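Local coordinates for protein putative NAD(P)H-flavin oxidoreductase (Neisseria meningitidis serogroup A / serotype 4A, PDB 6WT2) that probably reduces nitro compounds, chloramphenicol among them, using NAD(P)H and a bound flavin mononucleotide, at residues 48-53 and 107-112; 89-94 and 144-149; 95-100 and 123-128. One frame throughout, in Å; residues are numbered along the deposited sequence.

Interaction 1 (48-53 and 107-112); sequences SSVGSE and KRRGVT. With FMN (flavin mononucleotide), chain K; NIO (nicotinic acid), chain E.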
loop_
_atom_site.group_PDB
_atom_site.type_symbol
_atom_site.label_atom_id
_atom_site.label_comp_id
_atom_site.label_asym_id
_atom_site.label_seq_id
_atom_site.Cartn_x
_atom_site.Cartn_y
_atom_site.Cartn_z
ATOM N N SER A 48 0.329 -6.571 7.484
ATOM C CA SER A 48 1.394 -7.008 6.598
ATOM C C SER A 48 1.256 -8.506 6.397
ATOM O O SER A 48 0.767 -9.221 7.281
ATOM C CB SER A 48 2.781 -6.681 7.163
ATOM O OG SER A 48 2.922 -7.209 8.465
ATOM N N SER A 49 1.721 -8.967 5.241
ATOM C CA SER A 49 1.730 -10.392 4.945
ATOM C C SER A 49 2.446 -11.149 6.058
ATOM O O SER A 49 3.531 -10.751 6.483
ATOM C CB SER A 49 2.419 -10.638 3.602
ATOM O OG SER A 49 2.363 -12.010 3.248
ATOM N N VAL A 50 1.811 -12.227 6.540
ATOM C CA VAL A 50 2.243 -13.092 7.643
ATOM C C VAL A 50 2.675 -12.302 8.865
ATOM O O VAL A 50 3.418 -12.814 9.703
ATOM C CB VAL A 50 3.343 -14.092 7.214
ATOM C CG1 VAL A 50 2.931 -14.834 5.960
ATOM C CG2 VAL A 50 4.718 -13.438 7.062
ATOM N N GLY A 51 2.155 -11.089 9.029
ATOM C CA GLY A 51 2.549 -10.294 10.182
ATOM C C GLY A 51 4.023 -9.968 10.207
ATOM O O GLY A 51 4.603 -9.804 11.289
ATOM N N SER A 52 4.647 -9.848 9.034
ATOM C CA SER A 52 6.090 -9.647 8.967
ATOM C C SER A 52 6.513 -8.248 9.422
ATOM O O SER A 52 7.622 -8.088 9.952
ATOM C CB SER A 52 6.574 -9.897 7.539
ATOM O OG SER A 52 5.846 -9.073 6.635
ATOM N N GLU A 53 5.670 -7.232 9.224
ATOM C CA GLU A 53 5.998 -5.847 9.552
ATOM C C GLU A 53 7.381 -5.464 9.010
ATOM O O GLU A 53 8.249 -5.025 9.767
ATOM C CB GLU A 53 5.939 -5.626 11.059
ATOM C CG GLU A 53 4.581 -5.917 11.687
ATOM C CD GLU A 53 4.623 -5.883 13.209
ATOM O OE1 GLU A 53 5.074 -4.857 13.776
ATOM O OE2 GLU A 53 4.197 -6.890 13.842
ATOM N N LYS A 107 7.097 -15.654 16.094
ATOM C CA LYS A 107 6.855 -15.724 17.524
ATOM C C LYS A 107 5.921 -14.611 17.973
ATOM O O LYS A 107 5.121 -14.809 18.893
ATOM C CB LYS A 107 8.185 -15.673 18.278
ATOM C CG LYS A 107 9.110 -16.817 17.879
ATOM C CD LYS A 107 10.252 -17.002 18.848
ATOM C CE LYS A 107 11.378 -16.035 18.603
ATOM N NZ LYS A 107 12.642 -16.528 19.293
ATOM N N ARG A 108 6.002 -13.440 17.333
ATOM C CA ARG A 108 5.129 -12.328 17.689
ATOM C C ARG A 108 3.675 -12.601 17.310
ATOM O O ARG A 108 2.773 -11.988 17.894
ATOM C CB ARG A 108 5.630 -11.041 17.023
ATOM C CG ARG A 108 5.124 -9.744 17.650
ATOM C CD ARG A 108 5.932 -8.531 17.155
ATOM N NE ARG A 108 5.915 -8.456 15.701
ATOM C CZ ARG A 108 6.989 -8.590 14.932
ATOM N NH1 ARG A 108 8.194 -8.775 15.481
ATOM N NH2 ARG A 108 6.852 -8.517 13.613
ATOM N N ARG A 109 3.429 -13.502 16.346
ATOM C CA ARG A 109 2.079 -13.998 16.080
ATOM C C ARG A 109 1.593 -14.972 17.139
ATOM O O ARG A 109 0.451 -15.432 17.059
ATOM C CB ARG A 109 2.013 -14.690 14.720
ATOM C CG ARG A 109 2.452 -13.842 13.567
ATOM C CD ARG A 109 2.127 -14.521 12.247
ATOM N NE ARG A 109 0.691 -14.513 11.973
ATOM C CZ ARG A 109 0.140 -14.935 10.835
ATOM N NH1 ARG A 109 0.899 -15.428 9.864
ATOM N NH2 ARG A 109 -1.174 -14.875 10.676
ATOM N N GLY A 110 2.425 -15.317 18.121
ATOM C CA GLY A 110 2.021 -16.268 19.135
ATOM C C GLY A 110 2.266 -17.716 18.789
ATOM O O GLY A 110 1.652 -18.599 19.405
ATOM N N VAL A 111 3.138 -18.000 17.829
ATOM C CA VAL A 111 3.512 -19.374 17.494
ATOM C C VAL A 111 4.928 -19.593 18.023
ATOM O O VAL A 111 5.904 -19.148 17.409
ATOM C CB VAL A 111 3.434 -19.637 15.985
ATOM C CG1 VAL A 111 3.709 -21.095 15.684
ATOM C CG2 VAL A 111 2.075 -19.194 15.428
ATOM N N THR A 112 5.059 -20.294 19.148
ATOM C CA THR A 112 6.366 -20.464 19.783
ATOM C C THR A 112 6.704 -21.889 20.170
ATOM O O THR A 112 7.872 -22.154 20.482
ATOM C CB THR A 112 6.490 -19.578 21.038
ATOM O OG1 THR A 112 5.490 -19.948 21.994
ATOM C CG2 THR A 112 6.337 -18.093 20.668
HETATM N N1 FMN K . -4.169 -13.577 6.223
HETATM C C2 FMN K . -4.638 -14.792 5.825
HETATM O O2 FMN K . -5.253 -15.480 6.662
HETATM N N3 FMN K . -4.351 -15.329 4.626
HETATM C C4 FMN K . -3.650 -14.657 3.692
HETATM O O4 FMN K . -3.473 -15.110 2.544
HETATM C C4A FMN K . -3.166 -13.309 4.029
HETATM N N5 FMN K . -2.329 -12.652 3.205
HETATM C C5A FMN K . -1.984 -11.381 3.487
HETATM C C6 FMN K . -1.452 -10.590 2.471
HETATM C C7 FMN K . -1.066 -9.296 2.778
HETATM C C7M FMN K . -0.496 -8.429 1.691
HETATM C C8 FMN K . -1.428 -8.707 4.091
HETATM C C8M FMN K . -1.136 -7.264 4.411
HETATM C C9 FMN K . -1.965 -9.498 5.100
HETATM C C9A FMN K . -2.343 -10.781 4.803
HETATM N N10 FMN K . -2.977 -11.563 5.789
HETATM C C10 FMN K . -3.396 -12.844 5.413
HETATM C "C1'" FMN K . -3.320 -11.006 7.102
HETATM C "C2'" FMN K . -2.082 -10.938 8.019
HETATM O "O2'" FMN K . -1.794 -12.244 8.535
HETATM C "C3'" FMN K . -2.399 -9.994 9.162
HETATM O "O3'" FMN K . -2.533 -8.677 8.622
HETATM C "C4'" FMN K . -1.305 -9.973 10.233
HETATM O "O4'" FMN K . -1.168 -11.308 10.735
HETATM C "C5'" FMN K . -1.690 -9.022 11.357
HETATM O "O5'" FMN K . -3.020 -9.317 11.787
HETATM P P FMN K . -4.112 -8.135 11.829
HETATM O O1P FMN K . -3.491 -7.074 12.691
HETATM O O2P FMN K . -5.356 -8.782 12.365
HETATM O O3P FMN K . -4.227 -7.763 10.360
HETATM N N NIO E . -0.910 -17.317 3.953
HETATM C C1 NIO E . -1.076 -16.716 5.141
HETATM C C2 NIO E . -0.636 -15.414 5.342
HETATM C C3 NIO E . -0.012 -14.727 4.307
HETATM C C4 NIO E . 0.160 -15.375 3.093
HETATM C C5 NIO E . -0.304 -16.679 2.942
HETATM C C6 NIO E . -0.823 -14.754 6.681
HETATM O O1 NIO E . -0.578 -13.535 6.779
HETATM O O2 NIO E . -1.206 -15.444 7.661
#
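Arg-109 reaches across to Val-50 and carries on past it to the carboxylate of a bound nicotinic acid, while its neighbour Arg-108 turns to Glu-53. The Arg-109 chain sets out from CB toward the 48-53 loop, and CG approaches the carbonyl of Val-50. CD then comes to 3.3 Å from Val-50 O, and NE lies about equally far from that oxygen and from the ribityl O4' of the flavin. A bend at chi3 (72°) turns the guanidinium toward the ligand. There both terminal nitrogens fork onto one oxygen at the guanidinium edge: NH1 lies 3.0 Å and NH2 3.1 Å from O2 of nicotinic acid. FMN O4' sits over one face of the group, and NH1 also bonds to Tyr-124 OH. The other carboxylate oxygen, O1, takes a weak bond of 2.7 Å from Val-50 N, and Val-50 CG1 rests 3.4 Å from the pyridine carbon C3.

The second arginine makes a salt bridge in which one oxygen again receives two nitrogens. Arg-108 NE lies 3.0 Å from Glu-53 OE2, which it meets from above the carboxylate plane, and NH2 adds a weak bond at 3.1 Å. The two planes stand 75° apart, so this is no flat, two-against-two pairing. Glu-53 OE1 bonds instead to Arg-215 N of the second subunit. Just beyond, Gly-110 closes helix 100-108 in a Schellman motif.

The flavin is hydrogen-bonded by the second subunit, Arg-23 and Arg-214 among its partners, which places this contact at the dimer-interface active site of the nitroreductase family. The chemistry amounts to an anion site: a guanidinium and a backbone N-H share one carboxylate beside the flavin, an arrangement that would be expected to favour ligands carrying negative charge or polar oxygens.

Interaction 2 (89-94 and 144-149); sequences FLAKKN and WCCRQT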
loop_
_atom_site.group_PDB
_atom_site.type_symbol
_atom_site.label_atom_id
_atom_site.label_comp_id
_atom_site.label_asym_id
_atom_site.label_seq_id
_atom_site.Cartn_x
_atom_site.Cartn_y
_atom_site.Cartn_z
ATOM N N PHE A 89 10.642 5.343 4.075
ATOM C CA PHE A 89 10.270 3.981 4.423
ATOM C C PHE A 89 11.346 3.020 3.947
ATOM O O PHE A 89 11.752 3.057 2.782
ATOM C CB PHE A 89 8.925 3.603 3.793
ATOM C CG PHE A 89 7.756 4.395 4.307
ATOM C CD1 PHE A 89 6.892 3.847 5.239
ATOM C CD2 PHE A 89 7.509 5.686 3.844
ATOM C CE1 PHE A 89 5.800 4.565 5.704
ATOM C CE2 PHE A 89 6.432 6.422 4.314
ATOM C CZ PHE A 89 5.568 5.859 5.231
ATOM N N LEU A 90 11.810 2.165 4.855
ATOM C CA LEU A 90 12.717 1.080 4.520
ATOM C C LEU A 90 11.948 -0.233 4.495
ATOM O O LEU A 90 11.043 -0.445 5.302
ATOM C CB LEU A 90 13.846 0.958 5.551
ATOM C CG LEU A 90 14.613 2.233 5.869
ATOM C CD1 LEU A 90 15.688 1.898 6.963
ATOM C CD2 LEU A 90 15.217 2.844 4.620
ATOM N N ALA A 91 12.344 -1.127 3.599
ATOM C CA ALA A 91 11.787 -2.469 3.563
ATOM C C ALA A 91 12.886 -3.489 3.842
ATOM O O ALA A 91 14.051 -3.296 3.477
ATOM C CB ALA A 91 11.094 -2.743 2.208
ATOM N N LYS A 92 12.507 -4.579 4.504
ATOM C CA LYS A 92 13.452 -5.643 4.829
ATOM C C LYS A 92 13.982 -6.325 3.572
ATOM O O LYS A 92 13.206 -6.685 2.673
ATOM C CB LYS A 92 12.772 -6.676 5.716
ATOM C CG LYS A 92 13.743 -7.673 6.334
ATOM C CD LYS A 92 14.663 -6.967 7.317
ATOM C CE LYS A 92 15.770 -7.878 7.872
ATOM N NZ LYS A 92 16.812 -8.163 6.836
ATOM N N LYS A 93 15.300 -6.511 3.511
ATOM C CA LYS A 93 15.933 -7.331 2.485
ATOM C C LYS A 93 16.039 -8.783 2.950
ATOM O O LYS A 93 16.196 -9.066 4.143
ATOM C CB LYS A 93 17.333 -6.808 2.139
ATOM C CG LYS A 93 17.338 -5.423 1.483
ATOM C CD LYS A 93 18.730 -5.051 1.001
ATOM C CE LYS A 93 18.738 -3.713 0.276
ATOM N NZ LYS A 93 20.120 -3.291 -0.094
ATOM N N ASN A 94 15.977 -9.701 1.982
ATOM C CA ASN A 94 16.174 -11.136 2.204
ATOM C C ASN A 94 15.333 -11.643 3.370
ATOM O O ASN A 94 15.825 -12.297 4.290
ATOM C CB ASN A 94 17.655 -11.454 2.411
ATOM C CG ASN A 94 18.491 -11.073 1.202
ATOM O OD1 ASN A 94 19.349 -10.194 1.277
ATOM N ND2 ASN A 94 18.219 -11.714 0.069
ATOM N N TRP A 144 8.549 -7.789 -2.529
ATOM C CA TRP A 144 7.486 -8.282 -1.656
ATOM C C TRP A 144 7.373 -7.445 -0.386
ATOM O O TRP A 144 6.282 -6.999 -0.013
ATOM C CB TRP A 144 7.738 -9.754 -1.317
ATOM C CG TRP A 144 6.714 -10.363 -0.393
ATOM C CD1 TRP A 144 5.360 -10.419 -0.582
ATOM C CD2 TRP A 144 6.972 -11.011 0.858
ATOM N NE1 TRP A 144 4.758 -11.059 0.488
ATOM C CE2 TRP A 144 5.730 -11.429 1.382
ATOM C CE3 TRP A 144 8.137 -11.269 1.594
ATOM C CZ2 TRP A 144 5.620 -12.097 2.600
ATOM C CZ3 TRP A 144 8.024 -11.926 2.806
ATOM C CH2 TRP A 144 6.774 -12.343 3.294
ATOM N N CYS A 145 8.503 -7.188 0.280
ATOM C CA CYS A 145 8.449 -6.368 1.488
ATOM C C CYS A 145 8.061 -4.927 1.163
ATOM O O CYS A 145 7.282 -4.317 1.901
ATOM C CB CYS A 145 9.783 -6.440 2.231
ATOM S SG CYS A 145 10.069 -8.116 2.887
ATOM N N CYS A 146 8.599 -4.370 0.074
ATOM C CA CYS A 146 8.213 -3.018 -0.351
ATOM C C CYS A 146 6.698 -2.863 -0.514
ATOM O O CYS A 146 6.132 -1.827 -0.146
ATOM C CB CYS A 146 8.915 -2.651 -1.663
ATOM S SG CYS A 146 10.704 -2.319 -1.469
ATOM N N ARG A 147 6.026 -3.875 -1.068
ATOM C CA ARG A 147 4.574 -3.787 -1.204
ATOM C C ARG A 147 3.907 -3.564 0.147
ATOM O O ARG A 147 3.004 -2.722 0.273
ATOM C CB ARG A 147 4.004 -5.054 -1.855
ATOM C CG ARG A 147 4.452 -5.320 -3.288
ATOM C CD ARG A 147 3.969 -6.701 -3.692
ATOM N NE ARG A 147 4.308 -7.057 -5.063
ATOM C CZ ARG A 147 3.567 -7.875 -5.810
ATOM N NH1 ARG A 147 2.459 -8.402 -5.299
ATOM N NH2 ARG A 147 3.927 -8.161 -7.056
ATOM N N GLN A 148 4.340 -4.308 1.170
ATOM C CA GLN A 148 3.765 -4.129 2.501
ATOM C C GLN A 148 3.935 -2.692 2.986
ATOM O O GLN A 148 3.013 -2.122 3.585
ATOM C CB GLN A 148 4.393 -5.114 3.501
ATOM C CG GLN A 148 4.642 -6.550 2.976
ATOM C CD GLN A 148 3.388 -7.226 2.428
ATOM O OE1 GLN A 148 2.312 -7.168 3.034
ATOM N NE2 GLN A 148 3.528 -7.882 1.278
ATOM N N THR A 149 5.094 -2.076 2.717
ATOM C CA THR A 149 5.328 -0.722 3.216
ATOM C C THR A 149 4.385 0.297 2.593
ATOM O O THR A 149 4.151 1.357 3.189
ATOM C CB THR A 149 6.772 -0.282 2.969
ATOM O OG1 THR A 149 6.986 -0.022 1.573
ATOM C CG2 THR A 149 7.760 -1.342 3.464
#
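Two torsions bring side chains onto the Ala-91 methyl: Cys-146 carries SG anti to the carbonyl carbon (chi1 -72°), and Thr-149 has CG2 in that same anti position (chi1 72°). The setting is the alpha-plus-beta nitroreductase fold, with helix 138-162 lying on the antiparallel sheet and here facing strand 85-92. Small side chains suit the approach: the axes of the short segments 89-92 and 144-149 come within 7.0 Å, their directions 141° apart. Ala-91 CB touches Cys-146 SG at 3.7 Å, Thr-149 CG2 at 3.8 Å and Cys-145 CB at 3.9 Å. No hydrogen bond joins the two segments; they meet by van der Waals packing alone.

The same anti setting in Cys-145 sends SG farther along the strand, 3.5 Å from Lys-92 O, whereas the lysine amine leads away to a salt bridge with Glu-193. Trp-144 NE1 and Gln-148 NE2, on another side of the helix, bond to Glu-171 of the second subunit, while Gln-148 OE1 takes Ser-49 N of its own chain. Thr-149 works in two directions: while CG2 packs on the strand, OG1 bonds back to Cys-146 O at 2.6 Å and also pairs with Ser-197 OG.

Interaction 3 (95-100 and 123-128); sequences ARFDSP and RYQAFQ. With NIO (nicotinic acid), chain E.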
loop_
_atom_site.group_PDB
_atom_site.type_symbol
_atom_site.label_atom_id
_atom_site.label_comp_id
_atom_site.label_asym_id
_atom_site.label_seq_id
_atom_site.Cartn_x
_atom_site.Cartn_y
_atom_site.Cartn_z
ATOM N N ALA A 95 14.045 -11.309 3.331
ATOM C CA ALA A 95 13.082 -11.786 4.322
ATOM C C ALA A 95 12.580 -13.187 3.950
ATOM O O ALA A 95 11.385 -13.435 3.771
ATOM C CB ALA A 95 11.932 -10.795 4.451
ATOM N N ARG A 96 13.537 -14.112 3.839
ATOM C CA ARG A 96 13.240 -15.513 3.576
ATOM C C ARG A 96 12.519 -16.153 4.761
ATOM O O ARG A 96 12.651 -15.723 5.911
ATOM C CB ARG A 96 14.528 -16.292 3.300
ATOM C CG ARG A 96 15.249 -15.911 2.025
ATOM C CD ARG A 96 16.598 -16.620 1.943
ATOM N NE ARG A 96 16.486 -18.034 2.292
ATOM C CZ ARG A 96 16.171 -19.003 1.435
ATOM N NH1 ARG A 96 15.923 -18.725 0.158
ATOM N NH2 ARG A 96 16.099 -20.257 1.859
ATOM N N PHE A 97 11.775 -17.227 4.471
ATOM C CA PHE A 97 11.079 -17.966 5.526
ATOM C C PHE A 97 12.022 -18.415 6.648
ATOM O O PHE A 97 11.591 -18.546 7.798
ATOM C CB PHE A 97 10.368 -19.193 4.936
ATOM C CG PHE A 97 11.315 -20.234 4.422
ATOM C CD1 PHE A 97 11.666 -21.323 5.209
ATOM C CD2 PHE A 97 11.901 -20.095 3.174
ATOM C CE1 PHE A 97 12.563 -22.264 4.755
ATOM C CE2 PHE A 97 12.804 -21.039 2.707
ATOM C CZ PHE A 97 13.133 -22.126 3.501
ATOM N N ASP A 98 13.296 -18.672 6.338
ATOM C CA ASP A 98 14.251 -19.192 7.318
ATOM C C ASP A 98 15.158 -18.108 7.903
ATOM O O ASP A 98 16.179 -18.432 8.522
ATOM C CB ASP A 98 15.093 -20.317 6.702
ATOM C CG ASP A 98 15.807 -19.901 5.405
ATOM O OD1 ASP A 98 15.887 -18.692 5.096
ATOM O OD2 ASP A 98 16.288 -20.802 4.678
ATOM N N SER A 99 14.793 -16.787 7.733
ATOM C CA SER A 99 15.675 -15.761 8.285
ATOM C C SER A 99 15.350 -15.485 9.754
ATOM O O SER A 99 14.228 -15.731 10.208
ATOM C CB SER A 99 15.549 -14.470 7.475
ATOM O OG SER A 99 14.224 -13.973 7.497
ATOM N N PRO A 100 16.321 -14.995 10.535
ATOM C CA PRO A 100 16.015 -14.629 11.932
ATOM C C PRO A 100 14.912 -13.591 12.047
ATOM O O PRO A 100 14.145 -13.605 13.019
ATOM C CB PRO A 100 17.351 -14.084 12.456
ATOM C CG PRO A 100 18.392 -14.707 11.574
ATOM C CD PRO A 100 17.754 -14.866 10.221
ATOM N N ARG A 123 4.893 -23.902 5.874
ATOM C CA ARG A 123 3.876 -23.235 5.059
ATOM C C ARG A 123 4.412 -21.942 4.449
ATOM O O ARG A 123 4.144 -21.648 3.275
ATOM C CB ARG A 123 2.624 -22.957 5.889
ATOM C CG ARG A 123 1.841 -24.204 6.273
ATOM C CD ARG A 123 0.466 -23.860 6.826
ATOM N NE ARG A 123 0.539 -23.290 8.169
ATOM C CZ ARG A 123 0.583 -24.021 9.282
ATOM N NH1 ARG A 123 0.563 -25.344 9.202
ATOM N NH2 ARG A 123 0.655 -23.436 10.472
ATOM N N TYR A 124 5.165 -21.154 5.228
ATOM C CA TYR A 124 5.770 -19.943 4.678
ATOM C C TYR A 124 6.679 -20.274 3.504
ATOM O O TYR A 124 6.709 -19.542 2.509
ATOM C CB TYR A 124 6.586 -19.202 5.739
ATOM C CG TYR A 124 5.829 -18.522 6.864
ATOM C CD1 TYR A 124 4.445 -18.584 6.962
ATOM C CD2 TYR A 124 6.523 -17.789 7.825
ATOM C CE1 TYR A 124 3.771 -17.943 8.007
ATOM C CE2 TYR A 124 5.870 -17.150 8.854
ATOM C CZ TYR A 124 4.497 -17.233 8.951
ATOM O OH TYR A 124 3.870 -16.579 9.993
ATOM N N GLN A 125 7.458 -21.358 3.621
ATOM C CA GLN A 125 8.364 -21.741 2.544
ATOM C C GLN A 125 7.600 -22.044 1.264
ATOM O O GLN A 125 7.989 -21.603 0.179
ATOM C CB GLN A 125 9.202 -22.953 2.950
ATOM C CG GLN A 125 9.918 -23.578 1.766
ATOM C CD GLN A 125 11.056 -24.478 2.165
ATOM O OE1 GLN A 125 11.169 -24.880 3.320
ATOM N NE2 GLN A 125 11.917 -24.798 1.206
ATOM N N ALA A 126 6.529 -22.832 1.372
ATOM C CA ALA A 126 5.729 -23.178 0.206
ATOM C C ALA A 126 5.086 -21.941 -0.395
ATOM O O ALA A 126 5.059 -21.777 -1.622
ATOM C CB ALA A 126 4.665 -24.205 0.592
ATOM N N PHE A 127 4.577 -21.051 0.461
ATOM C CA PHE A 127 4.018 -19.787 -0.009
ATOM C C PHE A 127 5.047 -19.014 -0.823
ATOM O O PHE A 127 4.784 -18.595 -1.955
ATOM C CB PHE A 127 3.543 -18.955 1.189
ATOM C CG PHE A 127 3.254 -17.518 0.848
ATOM C CD1 PHE A 127 2.194 -17.193 0.024
ATOM C CD2 PHE A 127 4.038 -16.497 1.349
ATOM C CE1 PHE A 127 1.921 -15.859 -0.311
ATOM C CE2 PHE A 127 3.778 -15.166 1.019
ATOM C CZ PHE A 127 2.716 -14.850 0.191
ATOM N N GLN A 128 6.245 -18.848 -0.266
ATOM C CA GLN A 128 7.263 -18.037 -0.921
ATOM C C GLN A 128 7.849 -18.733 -2.140
ATOM O O GLN A 128 8.203 -18.073 -3.119
ATOM C CB GLN A 128 8.368 -17.699 0.070
ATOM C CG GLN A 128 7.952 -16.702 1.115
ATOM C CD GLN A 128 9.139 -16.230 1.907
ATOM O OE1 GLN A 128 10.080 -16.994 2.124
ATOM N NE2 GLN A 128 9.124 -14.970 2.325
HETATM N N NIO E . -0.910 -17.317 3.953
HETATM C C1 NIO E . -1.076 -16.716 5.141
HETATM C C2 NIO E . -0.636 -15.414 5.342
HETATM C C3 NIO E . -0.012 -14.727 4.307
HETATM C C4 NIO E . 0.160 -15.375 3.093
HETATM C C5 NIO E . -0.304 -16.679 2.942
HETATM C C6 NIO E . -0.823 -14.754 6.681
HETATM O O1 NIO E . -0.578 -13.535 6.779
HETATM O O2 NIO E . -1.206 -15.444 7.661
#
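Phe-97 lies against the flat amide of Gln-125, an aromatic ring and a side-chain amide stacked with their planes 22° apart. The two side chains run alongside each other, pointing the same way. Gln-125 CB sits over the ring centre in a CH-pi contact, 3.6 Å from the centroid, and farther out its OE1 comes to 3.3 Å from Phe-97 CE1. The opposite face is met toward its rim by Asp-98 CB, leaving the ring sandwiched between helix and turn. With CG between the backbone N and the carbonyl carbon (chi1 67°), the phenyl group is carried over to helix 114-131.

Gln-128 approaches the same ring quite differently, with its amide nearly upright to the ring plane and OE1 at the ring edge. This amide works at both ends on the loop backbone. NE2 gives an almost straight bond (168°) of 3.1 Å to Ala-95 O, and OE1 receives a weak one of 2.9 Å from Phe-97 N. Together they fix the rotation of the amide and bind the loop to the helix at the start of the turn.

The turn itself, type I from Arg-96 to Ser-99, is braced by its own side chains. Arg-96 grips Asp-98 side-on, NE to OD1 and NH2 to OD2, each at 2.9 Å. Ser-99 is the N-cap of helix 100-108: its OG takes a weak bond from Met-102 N and itself bonds to Arg-96 O at 2.8 Å.

On another side of helix 114-131, Phe-127 presents a ring face to the edge of the nicotinic acid, whose C4 stands 3.8 Å above the ring centre with the two rings steeply inclined. An N-capped type I turn thus starts helix 100-108, and the helical insertion 100-131 of this NfsB-like nitroreductase brings Phe-127 to the ligand pocket that holds nicotinic acid.

Overall arrangement
From the N terminus, the loop 48-53 comes first, and interaction 1 closes the path from it to the end of helix 100-108. Within that path lie strand 85-92 and the turn after it, which find their partners later, at 144-149 and 123-128; interaction 1 therefore crosses both other contacts. Interaction 3 is nested inside the loop closed by interaction 2, so the helical excursion 100-131 is pinned at its base before the chain returns through helix 138-162 to the sheet. Ser-49 N bonds to Gln-148 OE1, joining interactions 1 and 2, while Cys-145 SG packs on Ala-95 between 2 and 3. Interactions 1 and 3 share the nicotinic acid; all three reach the second subunit, interaction 3 through Phe-127.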